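Local coordinates for protein DltD (Streptococcus thermophilus LMG 18311, PDB 7DXM) that probably acts as an O-acyltransferase in the D-alanylation of lipoteichoic acid, working with the other products of the dlt operon at the cell membrane, at residues 18-26 with 118-128; 93-104 with 281-292. All coordinates share one frame; numbering follows the deposited sequence.

Overall arrangement
The four segments alternate along the chain, so the two loops cross. Residues 18-26 near the N terminus meet 118-128 in contact 1, closing a loop of 91 residues that holds strands 39-43, 68-72 and 97-101. Inside it begins the loop of contact 2, in which 93-104 pairs with 281-292 across 176 intervening residues rich in helix and without a strand. Contact 2 pairs two adjacent inner strands of the five-stranded parallel sheet, in the order 68-72, 39-43, 97-101, 287-292, 329-331. Contact 1 joins short N-terminal helices to the start of helix 123-131, outside the sheet. The centres of the two contacts lie about 19 Å apart, and their nearest atoms about 9 Å.

Contact 1. Residues 18-26 with 118-128; sequences TNENFKSRK and QQFFNNDQLSS
A capping box at the start of helix 123-131 presents Asp124 to Arg25, while the loop just before it packs against helix 19-22. The salt bridge is bidentate and side-on: Arg25 NE reaches Asp124 OD2 at 3.0 Å, and Arg25 NH2 reaches Asp124 OD1 at 2.7 Å. Guanidinium and carboxylate planes differ by only 24°, and both oxygens are approached on their syn sides, which fixes the rotation of the two groups. With CG opposite its backbone N (chi1 174°) and a bend at chi3, Arg25 turns the edge of its guanidinium to the helix, where NH2 also makes a weak bond to Ser128 OG. Asp187 of helix 170-194 takes the backbone N of Arg25.

The box itself rests on Asn122 OD1, which accepts from Gln125 N at 2.8 Å, and on a weak return bond from Asn122 N to Gln125 OE1. The amide of Gln125 also gives its NE2 to Phe120 O at 3.0 Å, tying the loop to the helix start. Across this corner lies Lys23, whose CB is 3.5 Å from both Asn122 ND2 and Gln125 NE2.

Farther along, Phe22 and Phe120 form a T-shaped pair, their ring planes at 67° and centroids 5.0 Å apart. The edge of Phe120 points to the face of Phe22, with CD1 of Phe120 above that face, offset toward the rim.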
# COMPACT_ATOMS: atom_id res chain seq x y z
N THR A 18 -12.65 -2.06 -0.78
CA THR A 18 -13.40 -1.04 -1.50
C THR A 18 -12.94 0.33 -1.02
O THR A 18 -12.53 0.50 0.13
CB THR A 18 -14.92 -1.16 -1.28
OG1 THR A 18 -15.26 -0.84 0.09
CG2 THR A 18 -15.37 -2.58 -1.64
N ASN A 19 -13.05 1.31 -1.92
CA ASN A 19 -12.64 2.66 -1.56
C ASN A 19 -13.32 3.10 -0.28
O ASN A 19 -12.68 3.60 0.65
CB ASN A 19 -12.97 3.62 -2.68
CG ASN A 19 -12.22 3.30 -3.95
OD1 ASN A 19 -11.27 2.51 -3.94
ND2 ASN A 19 -12.66 3.90 -5.06
N GLU A 20 -14.63 2.88 -0.20
CA GLU A 20 -15.37 3.34 0.96
C GLU A 20 -14.83 2.71 2.24
O GLU A 20 -14.81 3.36 3.29
CB GLU A 20 -16.86 3.06 0.78
CG GLU A 20 -17.49 3.91 -0.34
CD GLU A 20 -17.57 5.44 -0.03
OE1 GLU A 20 -17.68 5.86 1.16
OE2 GLU A 20 -17.54 6.22 -1.00
N ASN A 21 -14.35 1.46 2.15
CA ASN A 21 -13.75 0.81 3.31
C ASN A 21 -12.37 1.35 3.62
O ASN A 21 -11.91 1.25 4.76
CB ASN A 21 -13.67 -0.70 3.09
CG ASN A 21 -13.21 -1.44 4.32
OD1 ASN A 21 -13.79 -1.29 5.40
ND2 ASN A 21 -12.16 -2.23 4.18
N PHE A 22 -11.69 1.91 2.62
CA PHE A 22 -10.36 2.44 2.85
C PHE A 22 -10.42 3.63 3.79
O PHE A 22 -9.58 3.76 4.70
CB PHE A 22 -9.73 2.82 1.52
CG PHE A 22 -8.41 3.51 1.66
CD1 PHE A 22 -8.35 4.87 1.93
CD2 PHE A 22 -7.23 2.81 1.51
CE1 PHE A 22 -7.16 5.50 2.07
CE2 PHE A 22 -6.03 3.43 1.62
CZ PHE A 22 -5.99 4.78 1.91
N LYS A 23 -11.38 4.52 3.59
CA LYS A 23 -11.48 5.75 4.35
C LYS A 23 -12.47 5.65 5.49
O LYS A 23 -12.86 6.68 6.07
CB LYS A 23 -11.85 6.91 3.42
CG LYS A 23 -12.95 6.63 2.42
CD LYS A 23 -12.94 7.70 1.31
CE LYS A 23 -14.12 7.53 0.36
NZ LYS A 23 -14.16 8.70 -0.53
N SER A 24 -12.91 4.44 5.83
CA SER A 24 -13.79 4.22 6.97
C SER A 24 -12.91 4.10 8.21
O SER A 24 -12.23 3.08 8.40
CB SER A 24 -14.63 2.96 6.77
OG SER A 24 -15.35 2.65 7.95
N ARG A 25 -12.90 5.15 9.04
CA ARG A 25 -12.18 5.07 10.31
C ARG A 25 -12.76 3.96 11.20
O ARG A 25 -12.01 3.20 11.83
CB ARG A 25 -12.22 6.42 11.02
CG ARG A 25 -11.61 6.41 12.42
CD ARG A 25 -12.10 7.57 13.26
NE ARG A 25 -11.66 8.83 12.69
CZ ARG A 25 -10.62 9.50 13.13
NH1 ARG A 25 -9.94 9.05 14.17
NH2 ARG A 25 -10.27 10.63 12.53
N LYS A 26 -14.08 3.85 11.26
CA LYS A 26 -14.67 2.90 12.19
C LYS A 26 -14.20 1.49 11.88
O LYS A 26 -13.69 0.80 12.77
CB LYS A 26 -16.21 2.99 12.18
CG LYS A 26 -16.88 2.33 13.44
CD LYS A 26 -16.82 3.25 14.75
CE LYS A 26 -17.55 2.66 16.00
NZ LYS A 26 -17.34 1.15 16.18
N GLN A 118 -9.11 11.77 -5.02
CA GLN A 118 -10.33 12.01 -4.26
C GLN A 118 -10.95 10.72 -3.75
O GLN A 118 -11.64 10.73 -2.72
CB GLN A 118 -11.35 12.79 -5.10
CG GLN A 118 -12.61 13.19 -4.33
CD GLN A 118 -12.31 14.17 -3.19
OE1 GLN A 118 -11.67 15.22 -3.38
NE2 GLN A 118 -12.75 13.82 -2.00
N GLN A 119 -10.73 9.60 -4.44
CA GLN A 119 -11.47 8.41 -4.06
C GLN A 119 -10.89 7.73 -2.83
O GLN A 119 -11.43 6.72 -2.40
CB GLN A 119 -11.60 7.43 -5.24
CG GLN A 119 -10.32 6.88 -5.79
CD GLN A 119 -10.55 6.13 -7.10
OE1 GLN A 119 -11.65 5.64 -7.37
NE2 GLN A 119 -9.51 6.03 -7.92
N PHE A 120 -9.83 8.28 -2.25
CA PHE A 120 -9.38 7.84 -0.94
C PHE A 120 -9.38 8.95 0.09
O PHE A 120 -9.61 8.69 1.28
CB PHE A 120 -7.97 7.27 -1.04
CG PHE A 120 -7.86 6.19 -2.06
CD1 PHE A 120 -8.35 4.90 -1.77
CD2 PHE A 120 -7.32 6.46 -3.31
CE1 PHE A 120 -8.26 3.89 -2.72
CE2 PHE A 120 -7.25 5.47 -4.27
CZ PHE A 120 -7.71 4.18 -3.97
N PHE A 121 -9.17 10.18 -0.34
CA PHE A 121 -9.13 11.30 0.58
C PHE A 121 -10.55 11.66 1.02
O PHE A 121 -11.53 11.47 0.29
CB PHE A 121 -8.44 12.45 -0.14
CG PHE A 121 -8.46 13.72 0.61
CD1 PHE A 121 -7.54 13.94 1.62
CD2 PHE A 121 -9.38 14.68 0.29
CE1 PHE A 121 -7.56 15.11 2.32
CE2 PHE A 121 -9.40 15.86 0.98
CZ PHE A 121 -8.49 16.09 2.00
N ASN A 122 -10.68 12.17 2.25
CA ASN A 122 -11.95 12.75 2.70
C ASN A 122 -11.67 13.80 3.76
O ASN A 122 -10.53 14.02 4.15
CB ASN A 122 -12.94 11.68 3.22
CG ASN A 122 -12.54 11.04 4.55
OD1 ASN A 122 -11.76 11.58 5.36
ND2 ASN A 122 -13.10 9.87 4.80
N ASN A 123 -12.73 14.43 4.26
CA ASN A 123 -12.48 15.52 5.18
C ASN A 123 -12.16 15.05 6.59
O ASN A 123 -11.64 15.84 7.39
CB ASN A 123 -13.66 16.48 5.19
CG ASN A 123 -13.62 17.43 4.01
OD1 ASN A 123 -12.69 17.37 3.18
ND2 ASN A 123 -14.61 18.33 3.92
N ASP A 124 -12.43 13.78 6.90
CA ASP A 124 -11.98 13.26 8.19
C ASP A 124 -10.46 13.18 8.21
O ASP A 124 -9.82 13.60 9.18
CB ASP A 124 -12.62 11.90 8.49
CG ASP A 124 -12.24 11.33 9.87
OD1 ASP A 124 -11.61 12.04 10.70
OD2 ASP A 124 -12.56 10.15 10.13
N GLN A 125 -9.87 12.66 7.13
CA GLN A 125 -8.41 12.62 7.02
C GLN A 125 -7.79 14.01 7.10
O GLN A 125 -6.77 14.21 7.76
CB GLN A 125 -8.00 11.93 5.73
CG GLN A 125 -8.35 10.45 5.70
CD GLN A 125 -8.33 9.86 4.29
OE1 GLN A 125 -7.88 10.49 3.33
NE2 GLN A 125 -8.86 8.65 4.17
N LEU A 126 -8.44 15.01 6.48
CA LEU A 126 -7.89 16.36 6.49
C LEU A 126 -7.98 17.01 7.86
O LEU A 126 -7.00 17.60 8.34
CB LEU A 126 -8.59 17.23 5.46
CG LEU A 126 -7.92 18.59 5.38
CD1 LEU A 126 -7.00 18.62 4.17
CD2 LEU A 126 -8.95 19.72 5.34
N SER A 127 -9.16 16.94 8.50
CA SER A 127 -9.29 17.47 9.85
C SER A 127 -8.36 16.75 10.83
O SER A 127 -7.76 17.38 11.70
CB SER A 127 -10.73 17.35 10.32
OG SER A 127 -11.01 15.98 10.65
N SER A 128 -8.25 15.43 10.73
CA SER A 128 -7.25 14.76 11.53
C SER A 128 -5.88 15.38 11.29
O SER A 128 -5.17 15.72 12.23
CB SER A 128 -7.22 13.26 11.23
OG SER A 128 -8.44 12.65 11.63

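Contact 2. Residues 93-104 with 281-292; sequences LQNGTAVYVLSP and FAKSNTNVIFVI
Tyr100 and Phe290, paired across neighbouring parallel strands, set their side chains at a slant to each other, the rings inclined at 54° with centroids 5.9 Å apart, neither stacked nor edge-to-face. The touch is made by Phe290 CD2, 3.8 Å from Tyr100 CB. Val288 CG1 touches both: it lies over one face of the Phe290 ring, offset toward the rim, and meets Tyr100 CB. Its other branch, CG2, sits over the centre of the Phe281 ring, whose edge faces Tyr100 CD2. With CG opposite its backbone N (chi1 -169°), Tyr100 swings its ring toward helix 79-86, and its hydroxyl bonds to Ser79. Leu102 CD1 adds to this face, 4.0 Å from Phe290 CD2.

On the other face, that of Val99, Val101, Ile289 and Val291, the branches meet differently. Val99 and Ile289 point the same way, alongside each other, with their CG2 atoms 3.9 Å apart. Val99 CG1 crosses to Val291 CG2 at 3.7 Å, beneath helix 351-365.

The parallel register is evident from the hydrogen bonds Ala98 N to Asn287 O (3.0 Å) and Ile289 N to Ala98 O (3.1 Å), and the pattern repeats through Tyr100 and Leu102. Before the strands, Asn95 N bonds to Ser284 O at the Schellman end of helix 270-283, and Leu93 O accepts from Thr286 OG1 and Gly96 N on opposite faces of its plane.

The chemistry divides accordingly: backbone hydrogen bonds set the register along the whole pair, with extra polar bonds of side chains and turn at the entrance, while apolar branches on both faces build the helix-covered core of an alpha/beta sheet, consistent with the SGNH hydrolase clan.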
# COMPACT_ATOMS: atom_id res chain seq x y z
N LEU A 93 -1.30 2.34 15.04
CA LEU A 93 0.07 2.17 14.56
C LEU A 93 1.09 2.22 15.68
O LEU A 93 2.26 1.88 15.45
CB LEU A 93 0.44 3.23 13.51
CG LEU A 93 -0.30 3.25 12.15
CD1 LEU A 93 0.07 4.49 11.33
CD2 LEU A 93 -0.06 1.99 11.33
N GLN A 94 0.69 2.63 16.88
CA GLN A 94 1.65 2.96 17.93
C GLN A 94 2.38 1.72 18.39
O GLN A 94 1.76 0.80 18.93
CB GLN A 94 0.95 3.63 19.10
CG GLN A 94 1.89 4.34 20.03
CD GLN A 94 2.45 5.60 19.43
OE1 GLN A 94 1.78 6.29 18.66
NE2 GLN A 94 3.71 5.89 19.75
N ASN A 95 3.68 1.68 18.17
CA ASN A 95 4.47 0.52 18.57
C ASN A 95 3.90 -0.73 17.91
O ASN A 95 3.84 -1.79 18.52
CB ASN A 95 4.53 0.37 20.11
CG ASN A 95 5.11 1.63 20.85
OD1 ASN A 95 6.23 2.08 20.57
ND2 ASN A 95 4.35 2.17 21.80
N GLY A 96 3.45 -0.59 16.67
CA GLY A 96 2.79 -1.65 15.96
C GLY A 96 3.67 -2.33 14.92
O GLY A 96 4.85 -2.04 14.77
N THR A 97 3.07 -3.26 14.18
CA THR A 97 3.80 -3.90 13.10
C THR A 97 2.94 -3.85 11.83
O THR A 97 1.72 -4.01 11.90
CB THR A 97 4.29 -5.38 13.46
OG1 THR A 97 3.30 -6.06 14.24
CG2 THR A 97 5.61 -5.39 14.28
N ALA A 98 3.57 -3.59 10.69
CA ALA A 98 2.83 -3.27 9.49
C ALA A 98 3.58 -3.77 8.26
O ALA A 98 4.82 -3.82 8.26
CB ALA A 98 2.60 -1.76 9.37
N VAL A 99 2.82 -4.13 7.22
CA VAL A 99 3.40 -4.46 5.92
C VAL A 99 3.09 -3.32 4.97
O VAL A 99 1.97 -2.80 4.97
CB VAL A 99 2.85 -5.78 5.34
CG1 VAL A 99 3.42 -6.05 3.97
CG2 VAL A 99 3.14 -6.89 6.28
N TYR A 100 4.07 -2.91 4.17
CA TYR A 100 3.83 -1.80 3.25
C TYR A 100 4.46 -2.12 1.90
O TYR A 100 5.68 -2.05 1.76
CB TYR A 100 4.38 -0.50 3.80
CG TYR A 100 3.93 0.71 3.01
CD1 TYR A 100 4.54 1.06 1.81
CD2 TYR A 100 2.88 1.51 3.47
CE1 TYR A 100 4.13 2.17 1.10
CE2 TYR A 100 2.46 2.62 2.77
CZ TYR A 100 3.09 2.96 1.59
OH TYR A 100 2.68 4.07 0.87
N VAL A 101 3.63 -2.43 0.91
CA VAL A 101 4.10 -2.68 -0.45
C VAL A 101 4.35 -1.34 -1.11
O VAL A 101 3.45 -0.49 -1.18
CB VAL A 101 3.08 -3.50 -1.25
CG1 VAL A 101 3.74 -4.02 -2.49
CG2 VAL A 101 2.48 -4.60 -0.41
N LEU A 102 5.57 -1.14 -1.58
CA LEU A 102 5.94 -0.03 -2.47
C LEU A 102 5.80 -0.52 -3.90
O LEU A 102 6.66 -1.25 -4.39
CB LEU A 102 7.37 0.39 -2.19
CG LEU A 102 7.57 0.87 -0.78
CD1 LEU A 102 9.05 0.92 -0.44
CD2 LEU A 102 6.96 2.25 -0.76
N SER A 103 4.70 -0.15 -4.56
CA SER A 103 4.49 -0.53 -5.96
C SER A 103 5.27 0.44 -6.85
O SER A 103 5.08 1.66 -6.74
CB SER A 103 2.98 -0.51 -6.26
OG SER A 103 2.65 -0.66 -7.64
N PRO A 104 6.20 -0.03 -7.70
CA PRO A 104 7.06 0.92 -8.42
C PRO A 104 6.33 1.67 -9.52
O PRO A 104 6.72 2.80 -9.85
CB PRO A 104 8.20 0.04 -8.98
CG PRO A 104 8.16 -1.19 -8.17
CD PRO A 104 6.69 -1.41 -7.89
N PHE A 281 5.48 6.45 10.33
CA PHE A 281 5.96 5.25 10.98
C PHE A 281 6.90 5.60 12.12
O PHE A 281 6.76 5.07 13.22
CB PHE A 281 6.64 4.36 9.94
CG PHE A 281 5.67 3.62 9.03
CD1 PHE A 281 4.41 3.23 9.50
CD2 PHE A 281 6.01 3.31 7.71
CE1 PHE A 281 3.51 2.56 8.68
CE2 PHE A 281 5.13 2.61 6.90
CZ PHE A 281 3.86 2.25 7.39
N ALA A 282 7.82 6.55 11.88
CA ALA A 282 8.75 6.96 12.92
C ALA A 282 8.02 7.62 14.10
O ALA A 282 8.16 7.19 15.26
CB ALA A 282 9.78 7.90 12.33
N LYS A 283 7.23 8.65 13.82
CA LYS A 283 6.49 9.30 14.89
C LYS A 283 5.62 8.32 15.67
O LYS A 283 5.39 8.54 16.86
CB LYS A 283 5.64 10.43 14.31
CG LYS A 283 6.23 11.78 14.64
CD LYS A 283 5.26 12.93 14.41
CE LYS A 283 4.99 13.18 12.92
NZ LYS A 283 6.08 13.95 12.22
N SER A 284 5.13 7.24 15.04
CA SER A 284 4.30 6.25 15.73
C SER A 284 5.09 5.04 16.22
O SER A 284 4.49 4.13 16.81
CB SER A 284 3.16 5.78 14.83
OG SER A 284 2.03 6.65 14.92
N ASN A 285 6.41 5.03 16.03
CA ASN A 285 7.28 3.91 16.38
C ASN A 285 6.72 2.59 15.84
O ASN A 285 6.46 1.63 16.57
CB ASN A 285 7.53 3.86 17.89
CG ASN A 285 8.61 2.83 18.28
OD1 ASN A 285 9.70 2.75 17.66
ND2 ASN A 285 8.31 2.02 19.30
N THR A 286 6.54 2.55 14.53
CA THR A 286 5.97 1.38 13.89
C THR A 286 7.07 0.58 13.21
O THR A 286 8.00 1.14 12.62
CB THR A 286 4.90 1.76 12.88
OG1 THR A 286 3.84 2.43 13.57
CG2 THR A 286 4.37 0.51 12.17
N ASN A 287 6.97 -0.73 13.31
CA ASN A 287 7.95 -1.62 12.72
C ASN A 287 7.35 -2.23 11.46
O ASN A 287 6.36 -2.97 11.51
CB ASN A 287 8.39 -2.67 13.73
CG ASN A 287 9.58 -3.43 13.25
OD1 ASN A 287 10.46 -2.87 12.58
ND2 ASN A 287 9.60 -4.73 13.54
N VAL A 288 7.96 -1.91 10.32
CA VAL A 288 7.36 -2.16 9.02
C VAL A 288 8.32 -3.02 8.23
O VAL A 288 9.54 -2.88 8.36
CB VAL A 288 7.07 -0.85 8.27
CG1 VAL A 288 6.23 -1.13 7.08
CG2 VAL A 288 6.41 0.18 9.18
N ILE A 289 7.77 -3.91 7.42
CA ILE A 289 8.52 -4.57 6.35
C ILE A 289 7.97 -4.04 5.03
O ILE A 289 6.75 -4.05 4.80
CB ILE A 289 8.44 -6.10 6.43
CG1 ILE A 289 9.29 -6.74 5.34
CG2 ILE A 289 6.99 -6.63 6.36
CD1 ILE A 289 9.32 -8.26 5.43
N PHE A 290 8.87 -3.54 4.19
CA PHE A 290 8.50 -2.92 2.92
C PHE A 290 8.68 -3.92 1.79
O PHE A 290 9.78 -4.46 1.60
CB PHE A 290 9.32 -1.65 2.69
CG PHE A 290 9.04 -0.56 3.70
CD1 PHE A 290 9.70 -0.54 4.92
CD2 PHE A 290 8.09 0.42 3.45
CE1 PHE A 290 9.43 0.47 5.86
CE2 PHE A 290 7.82 1.42 4.39
CZ PHE A 290 8.48 1.45 5.58
N VAL A 291 7.62 -4.20 1.05
CA VAL A 291 7.67 -5.21 0.01
C VAL A 291 7.83 -4.53 -1.34
O VAL A 291 7.06 -3.62 -1.67
CB VAL A 291 6.41 -6.10 0.01
CG1 VAL A 291 6.63 -7.25 -0.96
CG2 VAL A 291 6.08 -6.61 1.42
N ILE A 292 8.81 -4.98 -2.13
CA ILE A 292 8.98 -4.44 -3.48
C ILE A 292 8.78 -5.54 -4.51
O ILE A 292 9.59 -6.48 -4.57
CB ILE A 292 10.36 -3.80 -3.65
CG1 ILE A 292 10.57 -2.75 -2.57
CG2 ILE A 292 10.43 -3.19 -5.02
CD1 ILE A 292 11.94 -2.14 -2.56